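Local coordinates for transcarboxylase 5S subunit (Propionibacterium freudenreichii subsp. shermanii, PDB 1RQB), which transfers a carboxyl group from the biotin of the 1.3S subunit to pyruvate, forming oxaloacetate, with the help of one cobalt ion per subunit, at residues R91-G105 against V123-F137. Residues are numbered along the deposited sequence; the frame is centred on the assembly and turned at random.
Sequences RKLMPNSRLQMLLRG and VDKSAENGMDVFRVF
Arg-91 meets Asp-132 at about a right angle, its NH1 2.8 Å from Asp-132 OD2 on the syn side, in a salt bridge. The same OD2 takes Leu-99 N on its anti lone pair, while Arg-91 NH2 grips the carbonyl oxygens of Met-94 and Ser-97. Bends at chi2 (67°) and chi3 (-69°) bring the guanidinium round, so this long side chain ties helix 83-93 and turn 94-97 to the residue leading into strand 133-136; an alanine here would probably leave Asp-132 without its charged mate and take from both carbonyls the donor they share. Parallel strands 99-103 and 133-136 pair through bonds such as Arg-135 N to Met-101 O (2.9 Å). On the helix side, flexible selenomethionine Met-101 lays SE obliquely beside the rigid Phe-134 ring, a Met-aromatic contact. On the other face, Gln-100 OE1 bonds to Ser-63 and NE2 lies over the Arg-135 guanidinium, two donors without a hydrogen bond; Gln-161 and Asp-250 hold Arg-135 NE and NH1. At the strands' C-terminal ends, Arg-104 CG lies over the Phe-137 ring, and Leu-102 CD1 touches Phe-137 CD2 (3.5 Å). This is a beta-alpha-beta unit of the TIM barrel, with Arg-135 beside the cobalt ligand His-226.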
ATOM      1  N   ARG A  91      29.553  -7.343   4.910  1.00 12.09           N
ATOM      2  CA  ARG A  91      30.044  -8.716   4.718  1.00 11.25           C
ATOM      3  C   ARG A  91      30.349  -9.353   6.076  1.00 12.96           C
ATOM      4  O   ARG A  91      30.090 -10.534   6.298  1.00 15.13           O
ATOM      5  CB  ARG A  91      31.329  -8.699   3.881  1.00 13.79           C
ATOM      6  CG  ARG A  91      32.005 -10.056   3.663  1.00 14.73           C
ATOM      7  CD  ARG A  91      31.187 -11.022   2.810  1.00 15.45           C
ATOM      8  NE  ARG A  91      29.963 -11.517   3.434  1.00 16.34           N
ATOM      9  CZ  ARG A  91      29.027 -12.190   2.766  1.00 14.89           C
ATOM     10  NH1 ARG A  91      29.184 -12.423   1.468  1.00 12.46           N
ATOM     11  NH2 ARG A  91      27.957 -12.661   3.394  1.00 10.36           N
ATOM     12  N   LYS A  92      30.904  -8.551   6.973  1.00 14.92           N
ATOM     13  CA  LYS A  92      31.299  -9.011   8.312  1.00 15.56           C
ATOM     14  C   LYS A  92      30.087  -9.207   9.228  1.00 19.13           C
ATOM     15  O   LYS A  92      30.029 -10.177   9.983  1.00 16.41           O
ATOM     16  CB  LYS A  92      32.259  -7.988   8.927  1.00 21.01           C
ATOM     17  CG  LYS A  92      32.629  -8.252  10.370  1.00 29.51           C
ATOM     18  CD  LYS A  92      33.617  -7.208  10.890  1.00 33.80           C
ATOM     19  CE  LYS A  92      33.090  -5.779  10.733  1.00 38.93           C
ATOM     20  NZ  LYS A  92      31.731  -5.572  11.320  1.00 42.14           N
ATOM     21  N   LEU A  93      29.108  -8.311   9.158  1.00 16.03           N
ATOM     22  CA  LEU A  93      27.944  -8.405  10.052  1.00 17.70           C
ATOM     23  C   LEU A  93      26.892  -9.395   9.545  1.00 16.16           C
ATOM     24  O   LEU A  93      26.001  -9.784  10.298  1.00 18.98           O
ATOM     25  CB  LEU A  93      27.312  -7.025  10.248  1.00 15.75           C
ATOM     26  CG  LEU A  93      28.230  -6.007  10.922  1.00 20.70           C
ATOM     27  CD1 LEU A  93      27.528  -4.658  11.003  1.00 21.29           C
ATOM     28  CD2 LEU A  93      28.617  -6.499  12.309  1.00 24.06           C
HETATM   29  N   MSE A  94      26.958  -9.792   8.280  1.00 13.80           N
HETATM   30  CA  MSE A  94      25.986 -10.760   7.748  1.00 17.02           C
HETATM   31  C   MSE A  94      26.753 -11.856   7.005  1.00 17.65           C
HETATM   32  O   MSE A  94      26.593 -12.048   5.801  1.00 17.39           O
HETATM   33  CB  MSE A  94      25.012 -10.044   6.801  1.00 17.23           C
HETATM   34  CG  MSE A  94      24.302  -8.879   7.470  1.00 17.63           C
HETATM   35 SE   MSE A  94      22.941  -8.054   6.344  1.00 26.43          SE
HETATM   36  CE  MSE A  94      24.095  -7.131   5.061  1.00 18.46           C
ATOM     37  N   PRO A  95      27.587 -12.615   7.733  1.00 19.60           N
ATOM     38  CA  PRO A  95      28.397 -13.688   7.147  1.00 20.94           C
ATOM     39  C   PRO A  95      27.680 -14.877   6.502  1.00 21.38           C
ATOM     40  O   PRO A  95      28.266 -15.594   5.693  1.00 22.42           O
ATOM     41  CB  PRO A  95      29.272 -14.125   8.321  1.00 22.98           C
ATOM     42  CG  PRO A  95      28.324 -13.996   9.474  1.00 20.91           C
ATOM     43  CD  PRO A  95      27.670 -12.644   9.208  1.00 20.82           C
ATOM     44  N   ASN A  96      26.416 -15.093   6.831  1.00 21.00           N
ATOM     45  CA  ASN A  96      25.706 -16.255   6.275  1.00 24.20           C
ATOM     46  C   ASN A  96      24.767 -15.860   5.133  1.00 24.78           C
ATOM     47  O   ASN A  96      24.044 -16.711   4.616  1.00 23.87           O
ATOM     48  CB  ASN A  96      24.873 -16.914   7.370  1.00 24.64           C
ATOM     49  CG  ASN A  96      25.687 -17.209   8.609  1.00 29.29           C
ATOM     50  OD1 ASN A  96      26.670 -17.946   8.550  1.00 27.66           O
ATOM     51  ND2 ASN A  96      25.293 -16.625   9.735  1.00 27.60           N
ATOM     52  N   SER A  97      24.791 -14.603   4.707  1.00 17.97           N
ATOM     53  CA  SER A  97      23.830 -14.174   3.681  1.00 17.95           C
ATOM     54  C   SER A  97      24.484 -13.959   2.314  1.00 17.94           C
ATOM     55  O   SER A  97      25.678 -13.684   2.208  1.00 14.85           O
ATOM     56  CB  SER A  97      23.189 -12.843   4.097  1.00 20.15           C
ATOM     57  OG  SER A  97      22.678 -12.900   5.409  1.00 22.52           O
ATOM     58  N   ARG A  98      23.661 -14.092   1.274  1.00 13.65           N
ATOM     59  CA  ARG A  98      24.121 -13.782  -0.087  1.00 16.33           C
ATOM     60  C   ARG A  98      23.952 -12.271  -0.256  1.00 16.64           C
ATOM     61  O   ARG A  98      22.826 -11.776  -0.254  1.00 16.69           O
ATOM     62  CB  ARG A  98      23.260 -14.436  -1.182  1.00 15.73           C
ATOM     63  CG  ARG A  98      23.237 -15.938  -1.237  1.00 20.82           C
ATOM     64  CD  ARG A  98      22.523 -16.381  -2.524  1.00 22.08           C
ATOM     65  NE  ARG A  98      22.421 -17.832  -2.613  1.00 23.54           N
ATOM     66  CZ  ARG A  98      21.565 -18.568  -1.907  1.00 31.37           C
ATOM     67  NH1 ARG A  98      20.716 -17.994  -1.051  1.00 21.84           N
ATOM     68  NH2 ARG A  98      21.572 -19.887  -2.047  1.00 29.61           N
ATOM     69  N   LEU A  99      25.051 -11.537  -0.376  1.00 11.86           N
ATOM     70  CA  LEU A  99      24.934 -10.085  -0.566  1.00 12.24           C
ATOM     71  C   LEU A  99      24.670  -9.821  -2.048  1.00 16.16           C
ATOM     72  O   LEU A  99      25.224 -10.498  -2.914  1.00 13.23           O
ATOM     73  CB  LEU A  99      26.211  -9.373  -0.119  1.00 14.59           C
ATOM     74  CG  LEU A  99      26.630  -9.638   1.333  1.00 20.17           C
ATOM     75  CD1 LEU A  99      27.751  -8.668   1.723  1.00 19.22           C
ATOM     76  CD2 LEU A  99      25.445  -9.469   2.261  1.00 17.79           C
ATOM     77  N   GLN A 100      23.821  -8.838  -2.332  1.00 11.82           N
ATOM     78  CA  GLN A 100      23.467  -8.545  -3.727  1.00 10.69           C
ATOM     79  C   GLN A 100      23.617  -7.050  -4.005  1.00 12.20           C
ATOM     80  O   GLN A 100      23.396  -6.220  -3.124  1.00 12.43           O
ATOM     81  CB  GLN A 100      22.020  -8.986  -3.958  1.00 11.67           C
ATOM     82  CG  GLN A 100      21.503  -8.809  -5.366  1.00 10.67           C
ATOM     83  CD  GLN A 100      20.177  -9.534  -5.575  1.00 16.19           C
ATOM     84  OE1 GLN A 100      20.015 -10.679  -5.155  1.00 13.33           O
ATOM     85  NE2 GLN A 100      19.232  -8.873  -6.238  1.00 16.84           N
HETATM   86  N   MSE A 101      24.013  -6.720  -5.235  1.00  8.73           N
HETATM   87  CA  MSE A 101      24.146  -5.312  -5.639  1.00 12.27           C
HETATM   88  C   MSE A 101      23.498  -5.134  -7.013  1.00 13.66           C
HETATM   89  O   MSE A 101      23.256  -6.104  -7.729  1.00 12.34           O
HETATM   90  CB  MSE A 101      25.614  -4.886  -5.761  1.00 14.98           C
HETATM   91  CG  MSE A 101      26.369  -5.511  -6.946  1.00 15.75           C
HETATM   92 SE   MSE A 101      28.128  -4.678  -7.288  1.00 23.66          SE
HETATM   93  CE  MSE A 101      27.537  -2.839  -7.473  1.00 12.41           C
ATOM     94  N   LEU A 102      23.216  -3.879  -7.345  1.00  9.15           N
ATOM     95  CA  LEU A 102      22.667  -3.496  -8.653  1.00 11.74           C
ATOM     96  C   LEU A 102      23.807  -2.785  -9.385  1.00 12.49           C
ATOM     97  O   LEU A 102      24.384  -1.837  -8.855  1.00 12.95           O
ATOM     98  CB  LEU A 102      21.483  -2.530  -8.485  1.00  9.57           C
ATOM     99  CG  LEU A 102      20.860  -2.074  -9.813  1.00 11.27           C
ATOM    100  CD1 LEU A 102      20.161  -3.260 -10.475  1.00 11.74           C
ATOM    101  CD2 LEU A 102      19.864  -0.928  -9.587  1.00  9.38           C
ATOM    102  N   LEU A 103      24.139  -3.259 -10.585  1.00 11.25           N
ATOM    103  CA  LEU A 103      25.255  -2.702 -11.364  1.00 12.32           C
ATOM    104  C   LEU A 103      24.764  -2.398 -12.781  1.00 11.98           C
ATOM    105  O   LEU A 103      24.260  -3.289 -13.462  1.00 11.90           O
ATOM    106  CB  LEU A 103      26.384  -3.733 -11.415  1.00 13.54           C
ATOM    107  CG  LEU A 103      27.676  -3.308 -12.111  1.00 15.94           C
ATOM    108  CD1 LEU A 103      28.333  -2.169 -11.317  1.00 18.95           C
ATOM    109  CD2 LEU A 103      28.604  -4.504 -12.207  1.00 17.81           C
ATOM    110  N   ARG A 104      24.947  -1.162 -13.246  1.00 11.85           N
ATOM    111  CA  ARG A 104      24.419  -0.786 -14.565  1.00 12.60           C
ATOM    112  C   ARG A 104      25.394  -1.115 -15.700  1.00 14.15           C
ATOM    113  O   ARG A 104      25.845  -0.242 -16.439  1.00 13.81           O
ATOM    114  CB  ARG A 104      24.014   0.698 -14.562  1.00 17.02           C
ATOM    115  CG  ARG A 104      23.214   1.120 -15.813  1.00 17.71           C
ATOM    116  CD  ARG A 104      22.533   2.480 -15.637  1.00 22.55           C
ATOM    117  NE  ARG A 104      23.452   3.600 -15.451  1.00 25.50           N
ATOM    118  CZ  ARG A 104      23.752   4.476 -16.406  1.00 27.51           C
ATOM    119  NH1 ARG A 104      23.207   4.356 -17.611  1.00 29.25           N
ATOM    120  NH2 ARG A 104      24.576   5.483 -16.157  1.00 28.61           N
ATOM    121  N   GLY A 105      25.700  -2.397 -15.839  1.00 15.49           N
ATOM    122  CA  GLY A 105      26.572  -2.855 -16.912  1.00 14.76           C
ATOM    123  C   GLY A 105      27.869  -2.105 -17.172  1.00 14.30           C
ATOM    124  O   GLY A 105      28.659  -1.866 -16.258  1.00 12.97           O
ATOM    125  N   VAL A 123      34.404  -5.222 -10.876  1.00 13.81           N
ATOM    126  CA  VAL A 123      33.742  -6.481 -10.507  1.00 12.82           C
ATOM    127  C   VAL A 123      34.674  -7.324  -9.636  1.00 17.16           C
ATOM    128  O   VAL A 123      34.252  -7.891  -8.629  1.00 13.63           O
ATOM    129  CB  VAL A 123      33.312  -7.248 -11.768  1.00 13.48           C
ATOM    130  CG1 VAL A 123      32.833  -8.634 -11.406  1.00 15.07           C
ATOM    131  CG2 VAL A 123      32.224  -6.471 -12.478  1.00 17.05           C
ATOM    132  N   ASP A 124      35.951  -7.383 -10.012  1.00 14.50           N
ATOM    133  CA  ASP A 124      36.933  -8.162  -9.242  1.00 16.93           C
ATOM    134  C   ASP A 124      37.013  -7.661  -7.798  1.00 16.53           C
ATOM    135  O   ASP A 124      36.988  -8.465  -6.867  1.00 15.10           O
ATOM    136  CB  ASP A 124      38.318  -8.093  -9.909  1.00 21.90           C
ATOM    137  CG  ASP A 124      39.406  -8.736  -9.062  1.00 34.29           C
ATOM    138  OD1 ASP A 124      40.148  -7.992  -8.381  1.00 41.54           O
ATOM    139  OD2 ASP A 124      39.514  -9.983  -9.063  1.00 37.49           O
ATOM    140  N   LYS A 125      37.122  -6.348  -7.589  1.00 13.54           N
ATOM    141  CA  LYS A 125      37.208  -5.799  -6.227  1.00 15.29           C
ATOM    142  C   LYS A 125      35.888  -5.965  -5.471  1.00 15.40           C
ATOM    143  O   LYS A 125      35.887  -6.186  -4.261  1.00 15.93           O
ATOM    144  CB  LYS A 125      37.630  -4.322  -6.254  1.00 19.52           C
ATOM    145  CG  LYS A 125      39.115  -4.133  -6.542  1.00 25.90           C
ATOM    146  CD  LYS A 125      39.914  -4.771  -5.401  1.00 24.78           C
ATOM    147  CE  LYS A 125      41.409  -4.696  -5.626  1.00 33.70           C
ATOM    148  NZ  LYS A 125      42.145  -5.409  -4.543  1.00 32.23           N
ATOM    149  N   SER A 126      34.764  -5.829  -6.167  1.00 12.05           N
ATOM    150  CA  SER A 126      33.459  -6.034  -5.522  1.00 11.66           C
ATOM    151  C   SER A 126      33.386  -7.463  -4.980  1.00 13.54           C
ATOM    152  O   SER A 126      33.013  -7.690  -3.830  1.00 13.14           O
ATOM    153  CB  SER A 126      32.330  -5.821  -6.536  1.00 13.72           C
ATOM    154  OG  SER A 126      32.212  -4.451  -6.879  1.00 16.84           O
ATOM    155  N   ALA A 127      33.758  -8.430  -5.814  1.00 12.52           N
ATOM    156  CA  ALA A 127      33.736  -9.844  -5.411  1.00 19.08           C
ATOM    157  C   ALA A 127      34.730 -10.087  -4.273  1.00 20.42           C
ATOM    158  O   ALA A 127      34.433 -10.782  -3.302  1.00 18.64           O
ATOM    159  CB  ALA A 127      34.091 -10.733  -6.603  1.00 21.22           C
ATOM    160  N   GLU A 128      35.913  -9.507  -4.396  1.00 19.22           N
ATOM    161  CA  GLU A 128      36.965  -9.687  -3.384  1.00 22.26           C
ATOM    162  C   GLU A 128      36.503  -9.155  -2.027  1.00 22.90           C
ATOM    163  O   GLU A 128      36.839  -9.717  -0.985  1.00 19.73           O
ATOM    164  CB  GLU A 128      38.224  -8.938  -3.809  1.00 23.44           C
ATOM    165  CG  GLU A 128      39.415  -9.141  -2.899  1.00 32.36           C
ATOM    166  CD  GLU A 128      40.600  -8.301  -3.330  1.00 39.12           C
ATOM    167  OE1 GLU A 128      40.851  -8.212  -4.553  1.00 44.15           O
ATOM    168  OE2 GLU A 128      41.281  -7.734  -2.449  1.00 45.16           O
ATOM    169  N   ASN A 129      35.733  -8.071  -2.040  1.00 20.23           N
ATOM    170  CA  ASN A 129      35.279  -7.450  -0.788  1.00 17.48           C
ATOM    171  C   ASN A 129      34.000  -8.096  -0.248  1.00 24.12           C
ATOM    172  O   ASN A 129      33.494  -7.686   0.796  1.00 21.12           O
ATOM    173  CB  ASN A 129      35.132  -5.943  -0.994  1.00 19.10           C
ATOM    174  CG  ASN A 129      36.474  -5.220  -0.896  1.00 22.68           C
ATOM    175  OD1 ASN A 129      37.069  -5.162   0.178  1.00 23.13           O
ATOM    176  ND2 ASN A 129      36.966  -4.695  -2.017  1.00 19.57           N
ATOM    177  N   GLY A 130      33.486  -9.114  -0.944  1.00 19.67           N
ATOM    178  CA  GLY A 130      32.313  -9.820  -0.448  1.00 23.61           C
ATOM    179  C   GLY A 130      31.020  -9.950  -1.245  1.00 19.85           C
ATOM    180  O   GLY A 130      30.127 -10.684  -0.825  1.00 19.24           O
HETATM  181  N   MSE A 131      30.904  -9.284  -2.386  1.00 17.55           N
HETATM  182  CA  MSE A 131      29.649  -9.345  -3.152  1.00 17.10           C
HETATM  183  C   MSE A 131      29.406 -10.769  -3.661  1.00 19.81           C
HETATM  184  O   MSE A 131      30.323 -11.422  -4.157  1.00 21.56           O
HETATM  185  CB  MSE A 131      29.716  -8.358  -4.313  1.00 19.22           C
HETATM  186  CG  MSE A 131      28.389  -8.150  -4.985  1.00 22.65           C
HETATM  187 SE   MSE A 131      27.080  -7.661  -3.631  1.00 35.19          SE
HETATM  188  CE  MSE A 131      27.883  -6.064  -2.957  1.00 23.45           C
ATOM    189  N   ASP A 132      28.162 -11.246  -3.562  1.00 15.98           N
ATOM    190  CA  ASP A 132      27.817 -12.614  -3.980  1.00 18.12           C
ATOM    191  C   ASP A 132      26.974 -12.620  -5.257  1.00 18.38           C
ATOM    192  O   ASP A 132      27.248 -13.376  -6.189  1.00 17.12           O
ATOM    193  CB  ASP A 132      27.014 -13.338  -2.882  1.00 14.28           C
ATOM    194  CG  ASP A 132      27.812 -13.560  -1.610  1.00 23.39           C
ATOM    195  OD1 ASP A 132      28.891 -14.193  -1.689  1.00 23.51           O
ATOM    196  OD2 ASP A 132      27.360 -13.112  -0.528  1.00 18.01           O
ATOM    197  N   VAL A 133      25.927 -11.799  -5.283  1.00 14.27           N
ATOM    198  CA  VAL A 133      25.020 -11.753  -6.439  1.00 12.08           C
ATOM    199  C   VAL A 133      25.125 -10.382  -7.109  1.00 12.23           C
ATOM    200  O   VAL A 133      25.018  -9.344  -6.457  1.00 12.98           O
ATOM    201  CB  VAL A 133      23.543 -11.985  -6.001  1.00 12.18           C
ATOM    202  CG1 VAL A 133      22.616 -11.913  -7.212  1.00 13.66           C
ATOM    203  CG2 VAL A 133      23.403 -13.342  -5.309  1.00 16.48           C
ATOM    204  N   PHE A 134      25.342 -10.393  -8.415  1.00  8.10           N
ATOM    205  CA  PHE A 134      25.446  -9.140  -9.174  1.00  7.89           C
ATOM    206  C   PHE A 134      24.261  -9.014 -10.133  1.00 10.44           C
ATOM    207  O   PHE A 134      24.150  -9.761 -11.104  1.00 12.53           O
ATOM    208  CB  PHE A 134      26.731  -9.108 -10.010  1.00 12.04           C
ATOM    209  CG  PHE A 134      28.001  -9.034  -9.195  1.00 12.81           C
ATOM    210  CD1 PHE A 134      28.512 -10.163  -8.559  1.00 14.90           C
ATOM    211  CD2 PHE A 134      28.713  -7.836  -9.115  1.00 13.94           C
ATOM    212  CE1 PHE A 134      29.736 -10.102  -7.852  1.00 14.16           C
ATOM    213  CE2 PHE A 134      29.923  -7.759  -8.422  1.00 13.31           C
ATOM    214  CZ  PHE A 134      30.437  -8.900  -7.791  1.00 12.91           C
ATOM    215  N   ARG A 135      23.362  -8.083  -9.858  1.00 10.80           N
ATOM    216  CA  ARG A 135      22.245  -7.867 -10.788  1.00 10.34           C
ATOM    217  C   ARG A 135      22.727  -6.845 -11.819  1.00  9.74           C
ATOM    218  O   ARG A 135      22.843  -5.655 -11.529  1.00 12.42           O
ATOM    219  CB  ARG A 135      21.001  -7.371 -10.044  1.00 10.13           C
ATOM    220  CG  ARG A 135      19.833  -7.011 -10.979  1.00 12.87           C
ATOM    221  CD  ARG A 135      18.569  -6.678 -10.187  1.00 13.73           C
ATOM    222  NE  ARG A 135      18.033  -7.858  -9.516  1.00 11.76           N
ATOM    223  CZ  ARG A 135      17.037  -7.836  -8.635  1.00 15.94           C
ATOM    224  NH1 ARG A 135      16.469  -6.683  -8.301  1.00 14.02           N
ATOM    225  NH2 ARG A 135      16.589  -8.969  -8.116  1.00 15.88           N
ATOM    226  N   VAL A 136      23.040  -7.325 -13.016  1.00  9.56           N
ATOM    227  CA  VAL A 136      23.571  -6.448 -14.071  1.00 10.27           C
ATOM    228  C   VAL A 136      22.431  -5.991 -14.982  1.00 12.67           C
ATOM    229  O   VAL A 136      21.681  -6.821 -15.493  1.00 14.56           O
ATOM    230  CB  VAL A 136      24.618  -7.201 -14.925  1.00 13.18           C
ATOM    231  CG1 VAL A 136      25.270  -6.242 -15.911  1.00  9.81           C
ATOM    232  CG2 VAL A 136      25.680  -7.825 -14.013  1.00 12.47           C
ATOM    233  N   PHE A 137      22.293  -4.680 -15.184  1.00  9.97           N
ATOM    234  CA  PHE A 137      21.214  -4.211 -16.065  1.00 12.74           C
ATOM    235  C   PHE A 137      21.701  -3.096 -16.993  1.00 15.74           C
ATOM    236  O   PHE A 137      22.795  -2.550 -16.841  1.00 13.60           O
ATOM    237  CB  PHE A 137      19.990  -3.749 -15.239  1.00 11.93           C
ATOM    238  CG  PHE A 137      20.078  -2.332 -14.711  1.00 14.92           C
ATOM    239  CD1 PHE A 137      19.328  -1.317 -15.291  1.00 16.24           C
ATOM    240  CD2 PHE A 137      20.906  -2.018 -13.638  1.00 14.14           C
ATOM    241  CE1 PHE A 137      19.397   0.000 -14.812  1.00 16.64           C
ATOM    242  CE2 PHE A 137      20.986  -0.709 -13.151  1.00 11.63           C
ATOM    243  CZ  PHE A 137      20.232   0.301 -13.736  1.00 15.84           C
TER